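3-methylornithine synthase (Methanosarcina barkeri, PDB 3T7V) catalyses the radical-based isomerisation of L-lysine to (3R)-3-methyl-D-ornithine, a step of pyrrolysine biosynthesis, using a [4Fe-4S] cluster and S-adenosylmethionine. Local coordinates at residues 95-100 / 136-141; 113-118 / 148-153; 130-135 / 143-148. All blocks are in the same frame, centred on the assembly; numbering follows the deposited sequence.

Interaction 1: 95-100 / 136-141; sequences EIKETC and KEELGL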
loop_
_atom_site.group_PDB
_atom_site.type_symbol
_atom_site.label_atom_id
_atom_site.label_comp_id
_atom_site.label_asym_id
_atom_site.label_seq_id
_atom_site.Cartn_x
_atom_site.Cartn_y
_atom_site.Cartn_z
ATOM N N GLU A 95 -8.519 11.751 20.316
ATOM C CA GLU A 95 -7.384 10.874 20.003
ATOM C C GLU A 95 -6.846 11.161 18.599
ATOM O O GLU A 95 -5.598 11.103 18.403
ATOM C CB GLU A 95 -7.863 9.393 20.000
ATOM C CG GLU A 95 -8.098 8.848 21.431
ATOM C CD GLU A 95 -8.558 7.366 21.490
ATOM O OE1 GLU A 95 -9.653 7.103 20.981
ATOM O OE2 GLU A 95 -7.829 6.487 22.077
ATOM N N ILE A 96 -7.712 11.536 17.644
ATOM C CA ILE A 96 -7.221 11.877 16.298
ATOM C C ILE A 96 -6.408 13.173 16.362
ATOM O O ILE A 96 -5.346 13.237 15.779
ATOM C CB ILE A 96 -8.424 12.007 15.329
ATOM C CG1 ILE A 96 -9.050 10.598 15.148
ATOM C CG2 ILE A 96 -7.979 12.674 13.995
ATOM C CD1 ILE A 96 -10.451 10.513 14.575
ATOM N N LYS A 97 -6.894 14.149 17.099
ATOM C CA LYS A 97 -6.151 15.400 17.187
ATOM C C LYS A 97 -4.812 15.201 17.927
ATOM O O LYS A 97 -3.778 15.734 17.470
ATOM C CB LYS A 97 -7.001 16.492 17.897
ATOM C CG LYS A 97 -8.073 17.032 16.970
ATOM C CD LYS A 97 -8.884 18.082 17.691
ATOM C CE LYS A 97 -9.985 18.606 16.770
ATOM N NZ LYS A 97 -10.996 19.364 17.528
ATOM N N GLU A 98 -4.788 14.369 18.978
ATOM C CA GLU A 98 -3.539 14.116 19.648
ATOM C C GLU A 98 -2.579 13.403 18.728
ATOM O O GLU A 98 -1.378 13.738 18.692
ATOM C CB GLU A 98 -3.816 13.352 20.918
ATOM C CG GLU A 98 -2.555 12.861 21.659
ATOM C CD GLU A 98 -1.717 14.016 22.218
ATOM O OE1 GLU A 98 -2.361 14.881 22.876
ATOM O OE2 GLU A 98 -0.438 14.041 22.022
ATOM N N THR A 99 -3.073 12.475 17.927
ATOM C CA THR A 99 -2.184 11.754 16.979
ATOM C C THR A 99 -1.630 12.769 15.987
ATOM O O THR A 99 -0.370 12.790 15.713
ATOM C CB THR A 99 -2.971 10.679 16.232
ATOM O OG1 THR A 99 -3.413 9.723 17.212
ATOM C CG2 THR A 99 -2.079 9.966 15.262
ATOM N N CYS A 100 -2.482 13.631 15.473
ATOM C CA CYS A 100 -2.013 14.630 14.500
ATOM C C CYS A 100 -0.888 15.508 15.116
ATOM O O CYS A 100 0.079 15.863 14.412
ATOM C CB CYS A 100 -3.114 15.580 14.046
ATOM S SG CYS A 100 -4.229 14.748 12.898
ATOM N N LYS A 136 -6.982 17.417 7.621
ATOM C CA LYS A 136 -6.364 18.327 6.643
ATOM C C LYS A 136 -6.111 19.673 7.349
ATOM O O LYS A 136 -5.064 20.296 7.141
ATOM C CB LYS A 136 -7.275 18.506 5.447
ATOM C CG LYS A 136 -6.576 19.179 4.271
ATOM C CD LYS A 136 -5.651 18.178 3.598
ATOM C CE LYS A 136 -5.088 18.825 2.379
ATOM N NZ LYS A 136 -4.312 17.750 1.604
ATOM N N GLU A 137 -7.083 20.128 8.170
ATOM C CA GLU A 137 -6.891 21.414 8.883
ATOM C C GLU A 137 -5.723 21.352 9.875
ATOM O O GLU A 137 -5.007 22.354 10.054
ATOM C CB GLU A 137 -8.172 21.769 9.635
ATOM C CG GLU A 137 -9.299 22.294 8.761
ATOM C CD GLU A 137 -10.564 22.527 9.601
ATOM O OE1 GLU A 137 -10.620 22.153 10.848
ATOM O OE2 GLU A 137 -11.516 23.041 8.993
ATOM N N GLU A 138 -5.544 20.201 10.528
ATOM C CA GLU A 138 -4.471 20.007 11.513
ATOM C C GLU A 138 -3.142 19.895 10.849
ATOM O O GLU A 138 -2.147 20.528 11.286
ATOM C CB GLU A 138 -4.683 18.729 12.347
ATOM C CG GLU A 138 -5.834 18.854 13.343
ATOM C CD GLU A 138 -5.647 19.936 14.403
ATOM O OE1 GLU A 138 -6.653 20.562 14.759
ATOM O OE2 GLU A 138 -4.482 20.223 14.857
ATOM N N LEU A 139 -3.063 19.101 9.768
ATOM C CA LEU A 139 -1.735 18.773 9.220
ATOM C C LEU A 139 -1.321 19.486 7.951
ATOM O O LEU A 139 -0.140 19.659 7.677
ATOM C CB LEU A 139 -1.688 17.235 8.904
ATOM C CG LEU A 139 -1.862 16.327 10.109
ATOM C CD1 LEU A 139 -1.836 14.845 9.631
ATOM C CD2 LEU A 139 -0.760 16.617 11.099
ATOM N N GLY A 140 -2.285 19.837 7.132
ATOM C CA GLY A 140 -1.958 20.460 5.846
ATOM C C GLY A 140 -1.273 19.569 4.798
ATOM O O GLY A 140 -1.000 20.018 3.720
ATOM N N LEU A 141 -1.023 18.324 5.125
ATOM C CA LEU A 141 -0.226 17.408 4.298
ATOM C C LEU A 141 -1.138 16.743 3.334
ATOM O O LEU A 141 -2.385 16.656 3.502
ATOM C CB LEU A 141 0.329 16.227 5.198
ATOM C CG LEU A 141 1.518 16.630 6.108
ATOM C CD1 LEU A 141 1.806 15.478 7.045
ATOM C CD2 LEU A 141 2.743 16.941 5.216
#
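C100 of helix 93-103 packs against E138 and L139 in the last turn of helix 126-139, where two helices on the outside of the barrel come together. The side chain of L139 can be followed outward from its CB. Its CG sits 4.0 Å from C100 SG. There it forks: CD1 keeps close to the same sulfur at 4.1 Å, while CD2 runs up to the cysteine backbone, 3.5 Å from C100 O and 3.9 Å from C100 CB. CG stands beside the backbone N (chi1 -62°), which carries both methyls to the cysteine although the CB itself does not aim that way. An alanine here would remove CG and both methyls and would probably open a gap beside C100 SG and C100 O. E138 meets C100 through its CB, 3.9 Å from C100 CB; its chain bends at chi2 (-62°), and OE2 forms a salt bridge with K104 NZ. K97 contributes only its aliphatic CE, 4.4 Å from E138 OE1. A small cysteine probably lets the helices come close here; the contact is chiefly apolar, with the charged ends of K97 and E138 at its margin, K97 NZ and E138 OE1 5.3 Å apart and not touching.

Interaction 2: 113-118 / 148-153; sequences LTMGED and GLMDNA. With SAM (S-adenosylmethionine), chain C.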
loop_
_atom_site.group_PDB
_atom_site.type_symbol
_atom_site.label_atom_id
_atom_site.label_comp_id
_atom_site.label_asym_id
_atom_site.label_seq_id
_atom_site.Cartn_x
_atom_site.Cartn_y
_atom_site.Cartn_z
ATOM N N LEU A 113 -5.091 7.697 5.983
ATOM C CA LEU A 113 -6.189 7.529 6.990
ATOM C C LEU A 113 -6.969 6.285 6.510
ATOM O O LEU A 113 -7.589 6.290 5.432
ATOM C CB LEU A 113 -7.142 8.746 6.944
ATOM C CG LEU A 113 -6.481 10.070 7.275
ATOM C CD1 LEU A 113 -7.509 11.162 7.064
ATOM C CD2 LEU A 113 -5.915 9.984 8.679
ATOM N N THR A 114 -6.860 5.206 7.280
ATOM C CA THR A 114 -7.409 3.918 6.900
ATOM C C THR A 114 -8.430 3.449 7.912
ATOM O O THR A 114 -8.283 3.637 9.138
ATOM C CB THR A 114 -6.249 2.890 6.832
ATOM O OG1 THR A 114 -5.414 3.226 5.717
ATOM C CG2 THR A 114 -6.765 1.425 6.561
ATOM N N MET A 115 -9.484 2.781 7.413
ATOM C CA MET A 115 -10.434 2.118 8.289
ATOM C C MET A 115 -10.875 0.834 7.632
ATOM O O MET A 115 -10.816 0.640 6.420
ATOM C CB MET A 115 -11.681 2.989 8.649
ATOM C CG MET A 115 -12.384 3.504 7.369
ATOM S SD MET A 115 -13.961 4.255 7.893
ATOM C CE MET A 115 -14.486 4.935 6.335
ATOM N N GLY A 116 -11.389 -0.064 8.483
ATOM C CA GLY A 116 -12.319 -1.094 7.944
ATOM C C GLY A 116 -13.582 -0.414 7.426
ATOM O O GLY A 116 -13.722 0.829 7.607
ATOM N N GLU A 117 -14.468 -1.138 6.775
ATOM C CA GLU A 117 -15.735 -0.546 6.362
ATOM C C GLU A 117 -16.583 -0.485 7.632
ATOM O O GLU A 117 -17.422 -1.329 7.885
ATOM C CB GLU A 117 -16.392 -1.370 5.260
ATOM C CG GLU A 117 -15.550 -1.359 3.968
ATOM C CD GLU A 117 -16.402 -1.561 2.719
ATOM O OE1 GLU A 117 -17.631 -1.632 2.786
ATOM O OE2 GLU A 117 -15.713 -1.613 1.639
ATOM N N ASP A 118 -16.369 0.616 8.390
ATOM C CA ASP A 118 -16.975 0.693 9.757
ATOM C C ASP A 118 -18.415 1.177 9.582
ATOM O O ASP A 118 -18.616 2.307 9.107
ATOM C CB ASP A 118 -16.112 1.694 10.537
ATOM C CG ASP A 118 -16.651 1.970 11.924
ATOM O OD1 ASP A 118 -17.698 1.485 12.275
ATOM O OD2 ASP A 118 -15.926 2.737 12.596
ATOM N N GLY A 148 -12.305 1.870 2.203
ATOM C CA GLY A 148 -13.099 0.823 1.546
ATOM C C GLY A 148 -13.943 1.413 0.442
ATOM O O GLY A 148 -13.700 2.546 0.006
ATOM N N LEU A 149 -14.958 0.669 0.034
ATOM C CA LEU A 149 -15.736 1.080 -1.118
ATOM C C LEU A 149 -16.862 2.061 -0.648
ATOM O O LEU A 149 -18.036 1.702 -0.386
ATOM C CB LEU A 149 -16.231 -0.179 -1.819
ATOM C CG LEU A 149 -17.106 0.138 -3.016
ATOM C CD1 LEU A 149 -16.211 0.774 -4.067
ATOM C CD2 LEU A 149 -17.780 -1.109 -3.533
ATOM N N MET A 150 -16.426 3.280 -0.427
ATOM C CA MET A 150 -17.374 4.362 0.004
ATOM C C MET A 150 -18.098 4.810 -1.341
ATOM O O MET A 150 -17.568 4.635 -2.488
ATOM C CB MET A 150 -16.577 5.540 0.767
ATOM C CG MET A 150 -16.286 5.359 2.355
ATOM S SD MET A 150 -17.774 6.188 2.795
ATOM C CE MET A 150 -17.735 6.416 4.590
ATOM N N ASP A 151 -19.302 5.366 -1.192
ATOM C CA ASP A 151 -20.001 5.794 -2.374
ATOM C C ASP A 151 -19.376 6.974 -3.062
ATOM O O ASP A 151 -18.565 7.717 -2.503
ATOM C CB ASP A 151 -21.503 5.988 -2.151
ATOM C CG ASP A 151 -21.865 7.019 -1.164
ATOM O OD1 ASP A 151 -21.255 8.082 -1.048
ATOM O OD2 ASP A 151 -22.923 6.826 -0.525
ATOM N N ASN A 152 -19.771 7.151 -4.326
ATOM C CA ASN A 152 -19.196 8.251 -5.098
ATOM C C ASN A 152 -19.483 9.621 -4.439
ATOM O O ASN A 152 -18.607 10.497 -4.449
ATOM C CB ASN A 152 -19.807 8.284 -6.493
ATOM C CG ASN A 152 -19.347 7.169 -7.375
ATOM O OD1 ASN A 152 -18.433 6.409 -7.033
ATOM N ND2 ASN A 152 -19.942 7.101 -8.590
ATOM N N ALA A 153 -20.642 9.854 -3.863
ATOM C CA ALA A 153 -20.884 11.151 -3.271
ATOM C C ALA A 153 -19.879 11.408 -2.134
ATOM O O ALA A 153 -19.451 12.524 -1.900
ATOM C CB ALA A 153 -22.292 11.233 -2.731
HETATM N N SAM C . -10.960 -1.835 4.507
HETATM C CA SAM C . -10.436 -1.149 3.422
HETATM C C SAM C . -10.139 -1.986 2.243
HETATM O O SAM C . -10.278 -3.225 2.306
HETATM O OXT SAM C . -9.861 -1.373 1.152
HETATM C CB SAM C . -9.130 -0.805 3.597
HETATM C CG SAM C . -8.150 -1.708 4.228
HETATM S SD SAM C . -6.655 -1.970 3.182
HETATM C CE SAM C . -5.399 -1.243 4.199
HETATM C "C5'" SAM C . -6.349 -3.703 3.453
HETATM C "C4'" SAM C . -5.664 -4.266 2.451
HETATM O "O4'" SAM C . -4.574 -4.651 3.503
HETATM C "C3'" SAM C . -6.248 -5.246 1.771
HETATM O "O3'" SAM C . -6.401 -4.432 0.600
HETATM C "C2'" SAM C . -4.926 -6.011 1.619
HETATM O "O2'" SAM C . -4.218 -5.724 0.369
HETATM C "C1'" SAM C . -4.010 -5.785 2.834
HETATM N N9 SAM C . -4.170 -6.923 3.812
HETATM C C8 SAM C . -5.225 -7.256 4.615
HETATM N N7 SAM C . -4.939 -8.370 5.272
HETATM C C5 SAM C . -3.673 -8.760 4.899
HETATM C C6 SAM C . -2.894 -9.886 5.207
HETATM N N6 SAM C . -3.307 -10.844 6.038
HETATM N N1 SAM C . -1.655 -9.963 4.698
HETATM C C2 SAM C . -1.180 -9.021 3.829
HETATM N N3 SAM C . -1.948 -7.982 3.420
HETATM C C4 SAM C . -3.189 -7.856 3.988
HETATM O O HOH W 1 -19.051 -0.486 0.643
#
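E117 reaches across to the backbone of G148 and L149 and takes a hydrogen bond from L149 N on OE2, 2.9 Å long and nearly straight at 172°. The N-H comes from above the carboxylate plane, 55° out of it. The other oxygen, OE1, accepts from a water at 2.8 Å, and this water also donates to L149 O, so that one carboxylate holds both the N-H and, through water, the C=O of L149. A glutamate suits the place because its chain, extended beyond CG, is long enough to reach the backbone of the neighbouring loop. Glycine suits position 148: its positive phi favours it, and a CB there would collide with E117 CG. Beside this polar grip, the CE methyls of M115 and M150 touch at 4.0 Å, the two chains crossing at about a right angle. M115 CG lies between the backbone N and the carbonyl carbon (chi1 54°), and from there the chain runs out straight to its methyl.

The same strand end faces the cofactor. M115 O is 3.1 Å from the amino N of S-adenosylmethionine, T114 CG2 lies 3.8 Å from its methyl carbon CE, and G116 belongs to the cluster pocket, placing the contact at the carboxyl-terminal mouth of the barrel used by radical SAM enzymes. The nearest side-chain atoms of E117 are about 4 Å from those of the cluster ligand C71 and about 4 Å from the cluster itself. Further out, D118 N-caps helix 119-123 and is salt-bridged to R90, while D151 N-caps helix 152-160. Y122 of helix 119-123 lies against M115, E117 and M150, F128 of helix 126-139 covers both methionines, and F67 of strand 58-68 packs on M115.

Interaction 3: 130-135 / 143-148; sequences ELVQIV and IMISPG. With SAM (S-adenosylmethionine), chain C; MD0 (5-amino-D-isoleucine), chain D.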
loop_
_atom_site.group_PDB
_atom_site.type_symbol
_atom_site.label_atom_id
_atom_site.label_comp_id
_atom_site.label_asym_id
_atom_site.label_seq_id
_atom_site.Cartn_x
_atom_site.Cartn_y
_atom_site.Cartn_z
ATOM N N GLU A 130 -16.040 14.769 7.735
ATOM C CA GLU A 130 -15.597 15.714 8.770
ATOM C C GLU A 130 -14.243 15.283 9.311
ATOM O O GLU A 130 -13.394 16.132 9.651
ATOM C CB GLU A 130 -16.671 15.757 9.916
ATOM C CG GLU A 130 -16.380 16.770 11.056
ATOM C CD GLU A 130 -17.608 17.063 11.939
ATOM O OE1 GLU A 130 -17.435 17.722 12.995
ATOM O OE2 GLU A 130 -18.743 16.647 11.581
ATOM N N LEU A 131 -14.040 13.969 9.417
ATOM C CA LEU A 131 -12.707 13.464 9.854
ATOM C C LEU A 131 -11.616 13.911 8.833
ATOM O O LEU A 131 -10.514 14.417 9.225
ATOM C CB LEU A 131 -12.705 11.914 10.043
ATOM C CG LEU A 131 -11.405 11.325 10.575
ATOM C CD1 LEU A 131 -11.829 9.921 11.088
ATOM C CD2 LEU A 131 -10.431 11.205 9.468
ATOM N N VAL A 132 -11.839 13.750 7.554
ATOM C CA VAL A 132 -10.829 14.237 6.617
ATOM C C VAL A 132 -10.596 15.744 6.731
ATOM O O VAL A 132 -9.429 16.184 6.735
ATOM C CB VAL A 132 -11.304 13.896 5.161
ATOM C CG1 VAL A 132 -10.354 14.504 4.112
ATOM C CG2 VAL A 132 -11.356 12.365 4.960
ATOM N N GLN A 133 -11.668 16.516 6.923
ATOM C CA GLN A 133 -11.527 17.973 7.050
ATOM C C GLN A 133 -10.655 18.285 8.267
ATOM O O GLN A 133 -9.771 19.135 8.186
ATOM C CB GLN A 133 -12.909 18.587 7.216
ATOM C CG GLN A 133 -12.837 20.122 7.435
ATOM C CD GLN A 133 -14.190 20.758 7.639
ATOM O OE1 GLN A 133 -15.198 20.170 7.376
ATOM N NE2 GLN A 133 -14.210 21.950 8.193
ATOM N N ILE A 134 -10.878 17.644 9.410
ATOM C CA ILE A 134 -10.111 17.927 10.625
ATOM C C ILE A 134 -8.694 17.571 10.454
ATOM O O ILE A 134 -7.800 18.359 10.840
ATOM C CB ILE A 134 -10.754 17.235 11.868
ATOM C CG1 ILE A 134 -12.064 17.956 12.210
ATOM C CG2 ILE A 134 -9.789 17.233 13.050
ATOM C CD1 ILE A 134 -12.966 17.168 13.108
ATOM N N VAL A 135 -8.409 16.384 9.906
ATOM C CA VAL A 135 -7.013 16.048 9.695
ATOM C C VAL A 135 -6.310 17.001 8.702
ATOM O O VAL A 135 -5.143 17.390 8.899
ATOM C CB VAL A 135 -6.895 14.573 9.191
ATOM C CG1 VAL A 135 -5.424 14.257 8.843
ATOM C CG2 VAL A 135 -7.442 13.617 10.305
ATOM N N ILE A 143 -3.149 13.842 1.876
ATOM C CA ILE A 143 -3.878 12.771 2.585
ATOM C C ILE A 143 -4.237 11.666 1.633
ATOM O O ILE A 143 -4.824 11.899 0.548
ATOM C CB ILE A 143 -5.211 13.301 3.204
ATOM C CG1 ILE A 143 -4.905 14.244 4.336
ATOM C CG2 ILE A 143 -6.095 12.137 3.749
ATOM C CD1 ILE A 143 -6.186 14.824 4.937
ATOM N N MET A 144 -3.872 10.446 2.011
ATOM C CA MET A 144 -4.353 9.238 1.329
ATOM C C MET A 144 -5.506 8.733 2.187
ATOM O O MET A 144 -5.410 8.741 3.421
ATOM C CB MET A 144 -3.243 8.176 1.304
ATOM C CG MET A 144 -3.766 6.795 0.892
ATOM S SD MET A 144 -2.289 5.688 0.739
ATOM C CE MET A 144 -1.908 6.049 -0.904
ATOM N N ILE A 145 -6.603 8.380 1.575
ATOM C CA ILE A 145 -7.713 7.706 2.298
ATOM C C ILE A 145 -7.810 6.287 1.827
ATOM O O ILE A 145 -7.722 5.984 0.594
ATOM C CB ILE A 145 -9.040 8.499 2.159
ATOM C CG1 ILE A 145 -9.474 8.641 0.699
ATOM C CG2 ILE A 145 -9.000 9.790 2.963
ATOM C CD1 ILE A 145 -10.927 9.182 0.549
ATOM N N SER A 146 -8.070 5.380 2.791
ATOM C CA SER A 146 -8.336 3.976 2.483
ATOM C C SER A 146 -9.618 3.625 3.251
ATOM O O SER A 146 -9.541 3.043 4.335
ATOM C CB SER A 146 -7.157 3.098 2.972
ATOM O OG SER A 146 -5.930 3.551 2.462
ATOM N N PRO A 147 -10.781 4.007 2.734
ATOM C CA PRO A 147 -12.017 3.906 3.488
ATOM C C PRO A 147 -12.850 2.700 3.106
ATOM O O PRO A 147 -14.002 2.593 3.584
ATOM C CB PRO A 147 -12.744 5.190 3.039
ATOM C CG PRO A 147 -12.391 5.279 1.567
ATOM C CD PRO A 147 -10.939 4.781 1.455
ATOM N N GLY A 148 -12.305 1.870 2.203
ATOM C CA GLY A 148 -13.099 0.823 1.546
ATOM C C GLY A 148 -13.943 1.413 0.442
ATOM O O GLY A 148 -13.700 2.546 0.006
HETATM N N SAM C . -10.960 -1.835 4.507
HETATM C CA SAM C . -10.436 -1.149 3.422
HETATM C C SAM C . -10.139 -1.986 2.243
HETATM O O SAM C . -10.278 -3.225 2.306
HETATM O OXT SAM C . -9.861 -1.373 1.152
HETATM C CB SAM C . -9.130 -0.805 3.597
HETATM C CG SAM C . -8.150 -1.708 4.228
HETATM S SD SAM C . -6.655 -1.970 3.182
HETATM C CE SAM C . -5.399 -1.243 4.199
HETATM C "C5'" SAM C . -6.349 -3.703 3.453
HETATM C "C4'" SAM C . -5.664 -4.266 2.451
HETATM O "O4'" SAM C . -4.574 -4.651 3.503
HETATM C "C3'" SAM C . -6.248 -5.246 1.771
HETATM O "O3'" SAM C . -6.401 -4.432 0.600
HETATM C "C2'" SAM C . -4.926 -6.011 1.619
HETATM O "O2'" SAM C . -4.218 -5.724 0.369
HETATM C "C1'" SAM C . -4.010 -5.785 2.834
HETATM N N9 SAM C . -4.170 -6.923 3.812
HETATM C C8 SAM C . -5.225 -7.256 4.615
HETATM N N7 SAM C . -4.939 -8.370 5.272
HETATM C C5 SAM C . -3.673 -8.760 4.899
HETATM C C6 SAM C . -2.894 -9.886 5.207
HETATM N N6 SAM C . -3.307 -10.844 6.038
HETATM N N1 SAM C . -1.655 -9.963 4.698
HETATM C C2 SAM C . -1.180 -9.021 3.829
HETATM N N3 SAM C . -1.948 -7.982 3.420
HETATM C C4 SAM C . -3.189 -7.856 3.988
HETATM C C MD0 D . 0.630 -0.355 4.560
HETATM N N MD0 D . -0.281 -1.085 6.688
HETATM O O MD0 D . 0.947 0.624 3.853
HETATM C CA MD0 D . -0.492 -0.214 5.537
HETATM C CB MD0 D . -1.854 -0.547 4.855
HETATM C CD MD0 D . -3.595 0.652 3.364
HETATM N NE MD0 D . -3.746 1.713 2.378
HETATM C CG MD0 D . -2.128 0.534 3.769
HETATM C CG2 MD0 D . -1.914 -1.957 4.214
HETATM O OXT MD0 D . 1.203 -1.449 4.496
#
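V132 and V135, one turn apart on helix 126-139, face I143 and I145 of the strand that follows it. Ahead of them, L131 packs on L113 of strand 110-115. V132 then meets both isoleucines. Its CG2 touches I145 CG2 at 4.0 Å, the two side chains crossing at about a right angle; its carbonyl O has I143 CD1 at 3.9 Å. The beta-branched isoleucines suit the strand, and valine gives the helix a short, stiff apolar surface despite its lower helix propensity.

The axes of helix segment 130-135 and strand 143-146 run nearly antiparallel, at 157°, and 10.5 Å apart at closest approach. Strand 110-115, helix 126-139 and strand 143-146 form a beta-alpha-beta crossover between parallel neighbours, the repeating element of the TIM-barrel-like radical SAM core, and these side chains form part of the apolar layer between helix and sheet.

Q133 lies on the side of the helix turned from the strand, where its amide pairs with E137, and I134 leans on K97 and M93 of the adjacent helix. V135 brings the contact back inward: its CG1, anti to the backbone N (chi1 175°), approaches I143 CD1 obliquely at 4.0 Å. I143 is extended at chi2 (178°), which carries that methyl to V135 CG1 and close to the V132 carbonyl oxygen. On the other face of the strand S146 looks into the barrel, and S146 OG accepts a hydrogen bond of 2.9 Å from NE of the bound 5-amino-D-isoleucine, while D112 also bonds to this hydroxyl.

The three interactions pass from the outside of the barrel to its catalytic mouth. Interactions 1 and 3 share helix 126-139 and have centres about 10 Å apart; I96 CD1 packs on L131 CD1 at 3.8 Å, and K136 CD on I143 CD1 at 3.7 Å. Interactions 2 and 3, with centres about 9 Å apart, share G148 and are joined by neighbouring strands, L113 N lying 2.8 Å from M144 O and L113 O 2.8 Å from S146 N. Both touch S-adenosylmethionine, and they bring T114 and S146 to the bound 5-amino-D-isoleucine. Interactions 1 and 2 do not touch: their centres are about 19 Å apart.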